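Long-range contacts in ribokinase (Cryptococcus neoformans var. grubii serotype A, PDB 6CW5), which probably phosphorylates D-ribose at O-5, using ATP and magnesium, to give D-ribose 5-phosphate: residues A[16-21]-A[146-151]; A[23-28]-A[103-108]; A[166-171]-A[187-192]. All blocks are in the same frame, centred on the assembly; numbering follows the deposited sequence.

Interaction 1 of 3, residues A[16-21]-A[146-151]; sequences LVRGSV and EVPLSS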
loop_
_atom_site.group_PDB
_atom_site.type_symbol
_atom_site.label_atom_id
_atom_site.label_comp_id
_atom_site.label_asym_id
_atom_site.label_seq_id
_atom_site.Cartn_x
_atom_site.Cartn_y
_atom_site.Cartn_z
ATOM N N LEU A 16 8.060 14.040 8.124
ATOM C CA LEU A 16 6.885 13.760 7.316
ATOM C C LEU A 16 5.943 12.912 8.153
ATOM O O LEU A 16 6.367 11.886 8.716
ATOM C CB LEU A 16 7.251 13.013 6.037
ATOM C CG LEU A 16 6.077 12.576 5.156
ATOM C CD1 LEU A 16 5.313 13.762 4.560
ATOM C CD2 LEU A 16 6.665 11.698 4.057
ATOM N N VAL A 17 4.706 13.369 8.290
ATOM C CA VAL A 17 3.631 12.574 8.890
ATOM C C VAL A 17 2.810 12.000 7.753
ATOM O O VAL A 17 2.173 12.740 6.997
ATOM C CB VAL A 17 2.747 13.404 9.836
ATOM C CG1 VAL A 17 1.671 12.509 10.501
ATOM C CG2 VAL A 17 3.607 14.125 10.889
ATOM N N ARG A 18 2.818 10.680 7.611
ATOM C CA ARG A 18 1.957 10.026 6.638
ATOM C C ARG A 18 0.806 9.454 7.454
ATOM O O ARG A 18 0.993 8.487 8.206
ATOM C CB ARG A 18 2.701 8.945 5.865
ATOM C CG ARG A 18 1.814 8.068 4.978
ATOM C CD ARG A 18 1.119 8.822 3.841
ATOM N NE ARG A 18 0.210 7.909 3.137
ATOM C CZ ARG A 18 -1.117 7.986 3.201
ATOM N NH1 ARG A 18 -1.704 8.993 3.849
ATOM N NH2 ARG A 18 -1.858 7.072 2.581
ATOM N N GLY A 19 -0.365 10.077 7.369
ATOM C CA GLY A 19 -1.407 9.646 8.288
ATOM C C GLY A 19 -2.723 10.346 8.040
ATOM O O GLY A 19 -2.948 10.952 6.999
ATOM N N SER A 20 -3.585 10.248 9.027
ATOM C CA SER A 20 -5.003 10.544 8.866
ATOM C C SER A 20 -5.351 11.955 9.305
ATOM O O SER A 20 -4.675 12.554 10.146
ATOM C CB SER A 20 -5.799 9.549 9.717
ATOM O OG SER A 20 -5.357 9.640 11.069
ATOM N N VAL A 21 -6.485 12.440 8.781
ATOM C CA VAL A 21 -7.172 13.635 9.249
ATOM C C VAL A 21 -8.610 13.240 9.516
ATOM O O VAL A 21 -9.260 12.655 8.645
ATOM C CB VAL A 21 -7.121 14.762 8.208
ATOM C CG1 VAL A 21 -7.862 16.016 8.710
ATOM C CG2 VAL A 21 -5.663 15.073 7.873
ATOM N N GLU A 146 -4.282 4.739 10.719
ATOM C CA GLU A 146 -5.609 5.184 10.290
ATOM C C GLU A 146 -5.693 5.419 8.790
ATOM O O GLU A 146 -6.667 6.034 8.331
ATOM C CB GLU A 146 -6.024 6.465 11.029
ATOM C CG GLU A 146 -6.296 6.222 12.516
ATOM C CD GLU A 146 -6.838 7.432 13.277
ATOM O OE1 GLU A 146 -6.639 8.597 12.844
ATOM O OE2 GLU A 146 -7.433 7.198 14.361
ATOM N N VAL A 147 -4.682 4.993 8.031
ATOM C CA VAL A 147 -4.686 5.012 6.570
ATOM C C VAL A 147 -4.417 3.586 6.111
ATOM O O VAL A 147 -4.162 2.720 6.975
ATOM C CB VAL A 147 -3.658 6.027 6.027
ATOM C CG1 VAL A 147 -3.941 7.388 6.661
ATOM C CG2 VAL A 147 -2.200 5.570 6.325
ATOM N N PRO A 148 -4.467 3.272 4.797
ATOM C CA PRO A 148 -4.331 1.870 4.386
ATOM C C PRO A 148 -2.986 1.347 4.829
ATOM O O PRO A 148 -1.969 2.023 4.663
ATOM C CB PRO A 148 -4.408 1.919 2.849
ATOM C CG PRO A 148 -5.257 3.155 2.581
ATOM C CD PRO A 148 -4.810 4.139 3.642
ATOM N N LEU A 149 -2.983 0.131 5.388
ATOM C CA LEU A 149 -1.729 -0.372 5.954
ATOM C C LEU A 149 -0.650 -0.481 4.887
ATOM O O LEU A 149 0.530 -0.248 5.164
ATOM C CB LEU A 149 -1.943 -1.728 6.620
ATOM C CG LEU A 149 -0.688 -2.386 7.250
ATOM C CD1 LEU A 149 -0.058 -1.471 8.303
ATOM C CD2 LEU A 149 -1.077 -3.786 7.853
ATOM N N SER A 150 -1.022 -0.861 3.655
ATOM C CA SER A 150 -0.005 -0.980 2.624
ATOM C C SER A 150 0.722 0.343 2.419
ATOM O O SER A 150 1.918 0.348 2.075
ATOM C CB SER A 150 -0.604 -1.468 1.300
ATOM O OG SER A 150 -1.500 -0.521 0.741
ATOM N N SER A 151 0.023 1.464 2.603
ATOM C CA SER A 151 0.664 2.773 2.416
ATOM C C SER A 151 1.618 3.063 3.567
ATOM O O SER A 151 2.777 3.439 3.351
ATOM C CB SER A 151 -0.410 3.861 2.265
ATOM O OG SER A 151 0.157 5.135 1.936
#
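Arg18, at the end of strand 15-18, takes hold of Ser151 in the first turn of helix 149-161 side-on, with two nitrogens on one atom. Arg18 NE lies 3.0 Å and Arg18 NH2 2.9 Å from Ser151 OG, which sits at the guanidinium edge, close to its plane. At 139° and 146° neither N-H points straight at the oxygen that both share. Val147 fills the tightly packed middle: its CG2 stands over one face of the guanidinium, 3.9 Å above the plane and offset toward the rim, while Val147 CG1 presses on the backbone, 3.5 Å from Gly19 C. Arg18 NH1 donates to Asp69 O of the neighbouring strand 66-73.

The more open side, toward the pocket, is that of Glu146, which is partly exposed. Ser20 CB and Glu146 CB approach to 3.4 Å, and Ser20 OG donates to Glu146 OE1 at 2.4 Å, a modelled distance so short that its exact value is doubtful. Lys51 N also donates to OE1, whereas OE2 binds a glycerol, probably from the crystallisation liquor, at a residue predicted to bind the sugar. Past Pro148, the N-cap of the helix, Ser150 OG bonds to Ser150 OG of the second subunit, so the helix start also belongs to the dimer contact.

Chemically, the buried guanidinium is gripped by neutral oxygens, whose polarisation by its charge is likely, and the carboxylate has one oxygen held by Lys51 N, with the very short Ser20 bond beside it, while the other meets the glycerol.

Interaction 2 of 3, residues A[23-28]-A[103-108]; sequences IDEFFH and RAVIQS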
loop_
_atom_site.group_PDB
_atom_site.type_symbol
_atom_site.label_atom_id
_atom_site.label_comp_id
_atom_site.label_asym_id
_atom_site.label_seq_id
_atom_site.Cartn_x
_atom_site.Cartn_y
_atom_site.Cartn_z
ATOM N N ILE A 23 -12.479 14.529 11.246
ATOM C CA ILE A 23 -13.386 15.420 11.964
ATOM C C ILE A 23 -13.906 14.602 13.138
ATOM O O ILE A 23 -14.581 13.595 12.935
ATOM C CB ILE A 23 -14.513 15.928 11.065
ATOM C CG1 ILE A 23 -13.897 16.755 9.935
ATOM C CG2 ILE A 23 -15.513 16.756 11.890
ATOM C CD1 ILE A 23 -14.907 17.210 8.874
ATOM N N ASP A 24 -13.563 15.018 14.364
ATOM C CA ASP A 24 -13.968 14.318 15.572
ATOM C C ASP A 24 -15.333 14.835 15.991
ATOM O O ASP A 24 -15.525 16.041 16.118
ATOM C CB ASP A 24 -12.983 14.563 16.717
ATOM C CG ASP A 24 -11.640 13.844 16.517
ATOM O OD1 ASP A 24 -11.496 13.086 15.536
ATOM O OD2 ASP A 24 -10.761 14.044 17.373
ATOM N N GLU A 25 -16.260 13.922 16.245
ATOM C CA GLU A 25 -17.557 14.290 16.790
ATOM C C GLU A 25 -17.648 13.690 18.181
ATOM O O GLU A 25 -17.709 12.462 18.322
ATOM C CB GLU A 25 -18.664 13.783 15.890
ATOM C CG GLU A 25 -18.740 14.541 14.589
ATOM C CD GLU A 25 -19.902 14.068 13.753
ATOM O OE1 GLU A 25 -19.863 12.915 13.307
ATOM O OE2 GLU A 25 -20.868 14.842 13.579
ATOM N N PHE A 26 -17.623 14.556 19.201
ATOM C CA PHE A 26 -17.755 14.129 20.590
ATOM C C PHE A 26 -19.227 14.182 20.985
ATOM O O PHE A 26 -19.783 15.269 21.142
ATOM C CB PHE A 26 -16.954 15.023 21.523
ATOM C CG PHE A 26 -15.475 14.915 21.329
ATOM C CD1 PHE A 26 -14.735 14.016 22.084
ATOM C CD2 PHE A 26 -14.827 15.704 20.386
ATOM C CE1 PHE A 26 -13.362 13.904 21.899
ATOM C CE2 PHE A 26 -13.445 15.598 20.195
ATOM C CZ PHE A 26 -12.721 14.699 20.952
ATOM N N PHE A 27 -19.817 13.010 21.204
ATOM C CA PHE A 27 -21.173 12.874 21.725
ATOM C C PHE A 27 -21.103 12.671 23.237
ATOM O O PHE A 27 -20.619 11.636 23.713
ATOM C CB PHE A 27 -21.864 11.704 21.036
ATOM C CG PHE A 27 -22.192 11.958 19.605
ATOM C CD1 PHE A 27 -23.425 12.478 19.246
ATOM C CD2 PHE A 27 -21.280 11.652 18.603
ATOM C CE1 PHE A 27 -23.727 12.719 17.892
ATOM C CE2 PHE A 27 -21.566 11.880 17.267
ATOM C CZ PHE A 27 -22.789 12.406 16.895
ATOM N N HIS A 28 -21.582 13.650 23.994
ATOM C CA HIS A 28 -21.522 13.548 25.446
ATOM C C HIS A 28 -22.650 12.661 25.959
ATOM O O HIS A 28 -23.829 12.893 25.660
ATOM C CB HIS A 28 -21.557 14.954 26.047
ATOM C CG HIS A 28 -20.487 15.836 25.480
ATOM N ND1 HIS A 28 -19.196 15.843 25.961
ATOM C CD2 HIS A 28 -20.498 16.679 24.419
ATOM C CE1 HIS A 28 -18.465 16.674 25.242
ATOM N NE2 HIS A 28 -19.233 17.197 24.301
ATOM N N ARG A 103 -13.873 10.479 9.711
ATOM C CA ARG A 103 -14.605 10.886 10.902
ATOM C C ARG A 103 -14.264 9.966 12.058
ATOM O O ARG A 103 -14.045 8.761 11.862
ATOM C CB ARG A 103 -16.115 10.862 10.642
ATOM C CG ARG A 103 -16.537 11.844 9.549
ATOM C CD ARG A 103 -17.917 11.552 9.090
ATOM N NE ARG A 103 -18.843 11.689 10.205
ATOM C CZ ARG A 103 -20.098 11.284 10.161
ATOM N NH1 ARG A 103 -20.571 10.735 9.047
ATOM N NH2 ARG A 103 -20.876 11.434 11.225
ATOM N N ALA A 104 -14.178 10.537 13.259
ATOM C CA ALA A 104 -14.154 9.734 14.481
ATOM C C ALA A 104 -15.426 10.035 15.239
ATOM O O ALA A 104 -15.660 11.184 15.620
ATOM C CB ALA A 104 -12.937 10.025 15.360
ATOM N N VAL A 105 -16.253 9.019 15.454
ATOM C CA VAL A 105 -17.464 9.203 16.238
ATOM C C VAL A 105 -17.106 8.795 17.658
ATOM O O VAL A 105 -16.884 7.611 17.920
ATOM C CB VAL A 105 -18.634 8.382 15.685
ATOM C CG1 VAL A 105 -19.847 8.491 16.590
ATOM C CG2 VAL A 105 -18.980 8.866 14.293
ATOM N N ILE A 106 -17.025 9.771 18.567
ATOM C CA ILE A 106 -16.483 9.560 19.911
ATOM C C ILE A 106 -17.612 9.651 20.919
ATOM O O ILE A 106 -18.290 10.682 21.028
ATOM C CB ILE A 106 -15.373 10.569 20.242
ATOM C CG1 ILE A 106 -14.325 10.556 19.109
ATOM C CG2 ILE A 106 -14.753 10.241 21.615
ATOM C CD1 ILE A 106 -13.123 11.446 19.337
ATOM N N GLN A 107 -17.827 8.567 21.651
ATOM C CA GLN A 107 -18.734 8.586 22.783
ATOM C C GLN A 107 -17.913 9.042 23.979
ATOM O O GLN A 107 -16.976 8.353 24.386
ATOM C CB GLN A 107 -19.346 7.209 23.028
ATOM C CG GLN A 107 -20.243 6.694 21.925
ATOM C CD GLN A 107 -20.698 5.280 22.221
ATOM O OE1 GLN A 107 -21.523 5.051 23.106
ATOM N NE2 GLN A 107 -20.148 4.325 21.486
ATOM N N SER A 108 -18.243 10.213 24.508
ATOM C CA SER A 108 -17.554 10.788 25.658
ATOM C C SER A 108 -18.418 10.515 26.882
ATOM O O SER A 108 -19.378 11.237 27.153
ATOM C CB SER A 108 -17.319 12.282 25.461
ATOM O OG SER A 108 -16.664 12.817 26.599
HETATM O O HOH W 1 -17.214 13.949 11.857
HETATM O O HOH W 2 -18.775 14.262 28.137
#
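Arg103 meets Glu25 at the N-terminal end of the paired segments, which run parallel: its NH2 forms a salt bridge with Glu25 OE1 at 2.7 Å, nearly straight at 167°. The oxygen lies at the guanidinium edge and is met on its syn side, although the carboxylate and guanidinium planes are turned 62° apart. Arg103 NE is joined through a water to Ile23 O, which also accepts the N-H of Ala104. The CB of Ala104 is on the other face of the sheet, 3.4 Å from Asp24 OD1; Asp24 OD2 binds a glycerol, probably from the crystallisation liquor, at a residue predicted to bind the sugar.

Val105 returns to the face of Glu25, and its CG1 approaches the Phe27 ring obliquely, 3.9 Å from Phe27 CE2. The two strands are the central pair of a small four-stranded sheet, between strands 43-49 and 115-119, that corresponds to the lid over the sugar site in ribokinases.

Ile106 lies alongside Phe26, pointing the same way. Its chain is extended at chi2 (-177°), which carries CD1 over the Phe26 ring face in a CH-pi contact, 3.6 Å from Phe26 CE1. Ile106 CD1 also touches Asp24 CG at 4.0 Å. The same Phe26 ring packs on Thr277, a predicted potassium ligand. Ile106 bonds to strand 22-29 with both backbone groups, its N to Glu25 O and its O to Phe27 N.

Gln107 turns to the Phe27 face, but its OE1 is taken by Val33 N. At Ser108 the backbone N donates to Phe27 O, while a water bridges Ser108 OG and His28 ND1; His28 NE2 bonds to Thr45 OG1.

Interaction 3 of 3, residues A[166-171]-A[187-192]; sequences LTSVFN and KHLSWL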
loop_
_atom_site.group_PDB
_atom_site.type_symbol
_atom_site.label_atom_id
_atom_site.label_comp_id
_atom_site.label_asym_id
_atom_site.label_seq_id
_atom_site.Cartn_x
_atom_site.Cartn_y
_atom_site.Cartn_z
ATOM N N LEU A 166 15.894 7.160 7.503
ATOM C CA LEU A 166 15.207 8.130 8.337
ATOM C C LEU A 166 15.014 7.559 9.730
ATOM O O LEU A 166 15.042 6.349 9.936
ATOM C CB LEU A 166 13.828 8.480 7.769
ATOM C CG LEU A 166 13.822 9.514 6.630
ATOM C CD1 LEU A 166 14.544 9.030 5.395
ATOM C CD2 LEU A 166 12.387 9.812 6.294
ATOM N N THR A 167 14.754 8.443 10.679
ATOM C CA THR A 167 14.279 8.028 11.990
ATOM C C THR A 167 12.770 7.879 11.897
ATOM O O THR A 167 12.057 8.864 11.683
ATOM C CB THR A 167 14.663 9.057 13.045
ATOM O OG1 THR A 167 16.087 9.166 13.122
ATOM C CG2 THR A 167 14.114 8.633 14.390
ATOM N N SER A 168 12.274 6.656 12.013
ATOM C CA SER A 168 10.844 6.418 11.847
ATOM C C SER A 168 10.216 6.093 13.195
ATOM O O SER A 168 10.816 5.399 14.018
ATOM C CB SER A 168 10.594 5.283 10.866
ATOM O OG SER A 168 11.376 4.171 11.270
ATOM N N VAL A 169 8.987 6.564 13.390
ATOM C CA VAL A 169 8.270 6.478 14.659
ATOM C C VAL A 169 6.864 5.995 14.343
ATOM O O VAL A 169 6.194 6.574 13.486
ATOM C CB VAL A 169 8.236 7.846 15.373
ATOM C CG1 VAL A 169 7.501 7.753 16.689
ATOM C CG2 VAL A 169 9.648 8.369 15.603
ATOM N N PHE A 170 6.431 4.914 14.999
ATOM C CA PHE A 170 5.159 4.277 14.657
ATOM C C PHE A 170 4.297 4.148 15.901
ATOM O O PHE A 170 4.789 3.744 16.957
ATOM C CB PHE A 170 5.444 2.913 14.061
ATOM C CG PHE A 170 4.228 2.057 13.784
ATOM C CD1 PHE A 170 3.177 2.519 13.004
ATOM C CD2 PHE A 170 4.209 0.728 14.214
ATOM C CE1 PHE A 170 2.104 1.695 12.699
ATOM C CE2 PHE A 170 3.129 -0.087 13.936
ATOM C CZ PHE A 170 2.080 0.387 13.153
ATOM N N ASN A 171 3.013 4.483 15.769
ATOM C CA ASN A 171 2.032 4.337 16.844
ATOM C C ASN A 171 0.924 3.435 16.297
ATOM O O ASN A 171 0.163 3.857 15.402
ATOM C CB ASN A 171 1.532 5.734 17.231
ATOM C CG ASN A 171 0.412 5.741 18.269
ATOM O OD1 ASN A 171 -0.508 6.564 18.168
ATOM N ND2 ASN A 171 0.509 4.891 19.293
ATOM N N LYS A 187 12.195 -4.263 11.419
ATOM C CA LYS A 187 13.601 -3.901 11.277
ATOM C C LYS A 187 13.789 -2.490 10.743
ATOM O O LYS A 187 14.865 -1.921 10.944
ATOM C CB LYS A 187 14.339 -4.891 10.373
ATOM C CG LYS A 187 13.811 -4.948 8.955
ATOM C CD LYS A 187 14.542 -5.973 8.128
ATOM C CE LYS A 187 13.911 -6.103 6.756
ATOM N NZ LYS A 187 14.635 -7.107 5.933
ATOM N N HIS A 188 12.789 -1.911 10.060
ATOM C CA HIS A 188 12.906 -0.559 9.504
ATOM C C HIS A 188 12.529 0.528 10.489
ATOM O O HIS A 188 12.733 1.713 10.197
ATOM C CB HIS A 188 12.001 -0.406 8.262
ATOM C CG HIS A 188 12.414 -1.281 7.126
ATOM N ND1 HIS A 188 13.734 -1.424 6.753
ATOM C CD2 HIS A 188 11.695 -2.064 6.285
ATOM C CE1 HIS A 188 13.809 -2.255 5.727
ATOM N NE2 HIS A 188 12.586 -2.650 5.421
ATOM N N LEU A 189 11.989 0.162 11.639
ATOM C CA LEU A 189 11.368 1.118 12.543
ATOM C C LEU A 189 12.357 1.579 13.605
ATOM O O LEU A 189 12.977 0.751 14.281
ATOM C CB LEU A 189 10.156 0.481 13.219
ATOM C CG LEU A 189 9.415 1.425 14.128
ATOM C CD1 LEU A 189 8.771 2.527 13.288
ATOM C CD2 LEU A 189 8.343 0.598 14.872
ATOM N N SER A 190 12.480 2.898 13.778
ATOM C CA SER A 190 13.386 3.378 14.825
ATOM C C SER A 190 12.727 3.376 16.197
ATOM O O SER A 190 13.383 3.041 17.193
ATOM C CB SER A 190 13.881 4.795 14.523
ATOM O OG SER A 190 14.325 4.923 13.173
ATOM N N TRP A 191 11.462 3.808 16.275
ATOM C CA TRP A 191 10.767 3.961 17.551
ATOM C C TRP A 191 9.342 3.452 17.462
ATOM O O TRP A 191 8.608 3.812 16.539
ATOM C CB TRP A 191 10.717 5.423 17.996
ATOM C CG TRP A 191 12.032 5.945 18.479
ATOM C CD1 TRP A 191 12.936 6.694 17.787
ATOM C CD2 TRP A 191 12.574 5.754 19.786
ATOM N NE1 TRP A 191 14.020 6.988 18.599
ATOM C CE2 TRP A 191 13.814 6.414 19.830
ATOM C CE3 TRP A 191 12.118 5.081 20.929
ATOM C CZ2 TRP A 191 14.612 6.432 20.975
ATOM C CZ3 TRP A 191 12.904 5.104 22.071
ATOM C CH2 TRP A 191 14.143 5.772 22.079
ATOM N N LEU A 192 8.945 2.646 18.441
ATOM C CA LEU A 192 7.551 2.255 18.621
ATOM C C LEU A 192 6.999 3.022 19.815
ATOM O O LEU A 192 7.602 3.001 20.891
ATOM C CB LEU A 192 7.445 0.744 18.870
ATOM C CG LEU A 192 6.095 0.199 19.368
ATOM C CD1 LEU A 192 5.069 0.216 18.205
ATOM C CD2 LEU A 192 6.261 -1.228 19.906
HETATM O O HOH W 3 13.289 4.185 9.311
#
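Phe170 meets Leu189 first with its CB, which is 3.4 Å from Leu189 CD1 and 3.8 Å from Leu189 CD2; the two side chains cross at about a right angle. CG is anti to the backbone N (chi1 174°), and the ring lies beside Leu192, where Phe170 CD2 is 4.1 Å from Leu192 CD1; the ring also stacks on that of Phe184. On the opposite face of the sheet, Val169 CG2 rests on Trp191 CB at 3.9 Å, and Thr167 CG2 touches the indole edge at CD1.

The strands themselves, 167-170 and 191-195, are parallel neighbours linked through helix 178-183 in a beta-alpha-beta crossover. Phe170 N donates to Trp191 O, and Trp191 N to Ser168 O. Ser190, just before strand 191-195, and Ser168 of strand 167-170 are bonded through their hydroxyls: Ser168 N donates to Ser190 OG at 2.9 Å, and Ser190 N to Ser168 OG at 3.0 Å. A water joins Ser168 OG to Leu166 O and His188 O.

The hydroxyl of Ser190 thus accepts the N-H that a backbone carbonyl would take in regular parallel pairing, which implies that side chains extend the pairing to the residue before strand 191-195.

Only Asn22 separates 16-21 from 23-28, and interaction 2 is nested within the loop that interaction 1 closes. Their centres are 20 Å apart: interaction 1 belongs to the large sheet and its helices, interaction 2 to the small lid sheet. Each contributes to the predicted sugar site, Glu146 from the former, Ile23 and Asp24 from the latter, and both acidic side chains bind glycerol. Interaction 3 lies in the same large sheet as interaction 1, centres 14 Å apart and nearest atoms about 6 Å. It lies away from the predicted sugar site, with the Phe170 side chain about 10 Å from that of Glu146, and its centre is 29 Å from that of interaction 2.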